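PDB 4YS6: putative solute-binding component of ABC transporter from Clostridium phytofermentans, which binds beta-D-glucose between two alpha/beta domains and probably delivers sugars to an ABC-type importer. Local coordinates for residues S56-Q61 with Q300-V305. Sequence-based numbering, arbitrary orientation.
With NA (sodium ion), chain I.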
loop_
_atom_site.group_PDB
_atom_site.type_symbol
_atom_site.label_atom_id
_atom_site.label_comp_id
_atom_site.label_asym_id
_atom_site.label_seq_id
_atom_site.Cartn_x
_atom_site.Cartn_y
_atom_site.Cartn_z
ATOM N N SER A 56 -15.845 0.180 3.202
ATOM C CA SER A 56 -16.850 0.198 4.253
ATOM C C SER A 56 -16.785 1.468 5.060
ATOM O O SER A 56 -17.817 2.018 5.431
ATOM C CB SER A 56 -16.681 -0.996 5.191
ATOM O OG SER A 56 -17.105 -2.175 4.549
ATOM N N ASN A 57 -15.574 1.917 5.361
ATOM C CA ASN A 57 -15.420 3.134 6.137
ATOM C C ASN A 57 -15.850 4.364 5.322
ATOM O O ASN A 57 -16.516 5.253 5.851
ATOM C CB ASN A 57 -13.982 3.262 6.638
ATOM C CG ASN A 57 -13.651 2.241 7.711
ATOM O OD1 ASN A 57 -14.498 1.877 8.517
ATOM N ND2 ASN A 57 -12.405 1.809 7.751
HETATM N N MSE A 58 -15.511 4.404 4.039
HETATM C CA MSE A 58 -15.987 5.482 3.177
HETATM C C MSE A 58 -17.501 5.519 3.120
HETATM O O MSE A 58 -18.115 6.576 3.232
HETATM C CB MSE A 58 -15.424 5.304 1.764
HETATM C CG MSE A 58 -14.003 5.708 1.605
HETATM SE SE MSE A 58 -13.785 7.679 1.822
HETATM C CE MSE A 58 -15.247 8.402 0.757
ATOM N N GLU A 59 -18.115 4.363 2.898
ATOM C CA GLU A 59 -19.574 4.309 2.810
ATOM C C GLU A 59 -20.224 4.777 4.113
ATOM O O GLU A 59 -21.146 5.585 4.113
ATOM C CB GLU A 59 -20.029 2.887 2.477
ATOM C CG GLU A 59 -21.518 2.758 2.279
ATOM C CD GLU A 59 -21.886 1.402 1.716
ATOM O OE1 GLU A 59 -21.409 0.389 2.265
ATOM O OE2 GLU A 59 -22.630 1.353 0.717
ATOM N N LYS A 60 -19.740 4.265 5.241
ATOM C CA LYS A 60 -20.313 4.620 6.528
ATOM C C LYS A 60 -20.200 6.108 6.798
ATOM O O LYS A 60 -21.169 6.734 7.205
ATOM C CB LYS A 60 -19.630 3.851 7.662
ATOM C CG LYS A 60 -20.080 4.303 9.051
ATOM C CD LYS A 60 -19.306 3.595 10.147
ATOM C CE LYS A 60 -19.817 3.993 11.527
ATOM N NZ LYS A 60 -19.603 5.437 11.825
ATOM N N GLN A 61 -19.007 6.662 6.586
ATOM C CA GLN A 61 -18.754 8.047 6.951
ATOM C C GLN A 61 -19.431 9.000 5.974
ATOM O O GLN A 61 -19.914 10.036 6.389
ATOM C CB GLN A 61 -17.255 8.298 7.041
ATOM C CG GLN A 61 -16.630 7.494 8.171
ATOM C CD GLN A 61 -15.194 7.856 8.420
ATOM O OE1 GLN A 61 -14.828 9.030 8.395
ATOM N NE2 GLN A 61 -14.373 6.850 8.702
ATOM N N GLN A 300 -10.636 11.884 6.480
ATOM C CA GLN A 300 -10.012 13.011 5.808
ATOM C C GLN A 300 -10.648 13.199 4.436
ATOM O O GLN A 300 -10.902 14.332 4.006
ATOM C CB GLN A 300 -8.509 12.812 5.681
ATOM C CG GLN A 300 -7.785 12.939 6.991
ATOM C CD GLN A 300 -8.070 14.268 7.672
ATOM O OE1 GLN A 300 -8.669 14.314 8.743
ATOM N NE2 GLN A 300 -7.669 15.349 7.036
ATOM N N VAL A 301 -10.934 12.091 3.757
ATOM C CA VAL A 301 -11.581 12.194 2.451
ATOM C C VAL A 301 -12.985 12.795 2.567
ATOM O O VAL A 301 -13.374 13.663 1.754
ATOM C CB VAL A 301 -11.619 10.838 1.765
ATOM C CG1 VAL A 301 -12.525 10.869 0.520
ATOM C CG2 VAL A 301 -10.214 10.460 1.392
ATOM N N VAL A 302 -13.755 12.399 3.583
ATOM C CA VAL A 302 -15.088 12.968 3.744
ATOM C C VAL A 302 -14.995 14.462 4.050
ATOM O O VAL A 302 -15.846 15.214 3.596
ATOM C CB VAL A 302 -15.894 12.221 4.821
ATOM C CG1 VAL A 302 -17.226 12.911 5.102
ATOM C CG2 VAL A 302 -16.133 10.776 4.355
ATOM N N LYS A 303 -13.964 14.900 4.775
ATOM C CA LYS A 303 -13.751 16.348 4.955
ATOM C C LYS A 303 -13.538 17.059 3.610
ATOM O O LYS A 303 -14.014 18.200 3.403
ATOM C CB LYS A 303 -12.553 16.623 5.866
ATOM C CG LYS A 303 -12.803 16.231 7.302
ATOM C CD LYS A 303 -11.563 16.490 8.114
ATOM C CE LYS A 303 -11.661 15.879 9.494
ATOM N NZ LYS A 303 -10.369 16.067 10.210
HETATM N N MSE A 304 -12.811 16.415 2.703
HETATM C CA MSE A 304 -12.600 16.961 1.351
HETATM C C MSE A 304 -13.915 16.998 0.570
HETATM O O MSE A 304 -14.214 17.979 -0.093
HETATM C CB MSE A 304 -11.550 16.156 0.566
HETATM C CG MSE A 304 -10.212 16.187 1.201
HETATM SE SE MSE A 304 -9.101 15.003 0.068
HETATM C CE MSE A 304 -7.366 15.628 0.628
ATOM N N VAL A 305 -14.707 15.936 0.662
ATOM C CA VAL A 305 -15.994 15.881 -0.017
ATOM C C VAL A 305 -16.909 16.998 0.482
ATOM O O VAL A 305 -17.549 17.725 -0.307
ATOM C CB VAL A 305 -16.637 14.514 0.198
ATOM C CG1 VAL A 305 -18.049 14.496 -0.364
ATOM C CG2 VAL A 305 -15.786 13.452 -0.462
HETATM NA NA NA I . -16.456 -4.217 3.626
HETATM O O HOH W 1 -15.876 -5.819 5.302
HETATM O O HOH W 2 -17.204 -2.910 1.684
HETATM O O HOH W 3 -16.324 -5.645 1.706
#
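Gln61 and Val302 mark the nearest backbone approach, 6.9 Å between their CA atoms, where helices 50-64 and 294-309 pack side by side; the axes of their segments 56-61 and 300-305 pass 10.1 Å apart with N-to-C directions 43° from parallel. Both helices lie against one face of the mixed beta-sheet in one alpha/beta domain of a type I periplasmic binding protein fold, joining parts of the chain 239 residues apart. The interface between the segments is small and apolar. Selenomethionine Met58 starts with CG anti to its carbonyl carbon (chi1 -77°) and bends again at chi2 and chi3, which carries SE and CE across to Val301. The two side chains cross at about a right angle: SE lies 3.7 Å from Val301 CG1, and CE meets the same methyl. Tyr123 of strand 119-123 touches both residues and so ties this pair to the sheet beneath. The next residue, Val302, directs CG2 at the root of Gln61, about one turn beyond Met58, 3.8 Å from CB, while Ala65 in the loop after helix 50-64 also packs on the valine. Beyond CG the chain of Gln61 is extended, and its NE2 donates to the backbone O of Arg295, a polar tie to an earlier turn of helix 294-309. Within helix 294-309, Lys303 NZ donates a hydrogen bond back to Gln300 OE1 (2.8 Å). Away from the interface, a sodium ion sits by helix 50-64, bound by the Asn52 carbonyl, three waters and Ser56 OG, the last at 2.3 Å.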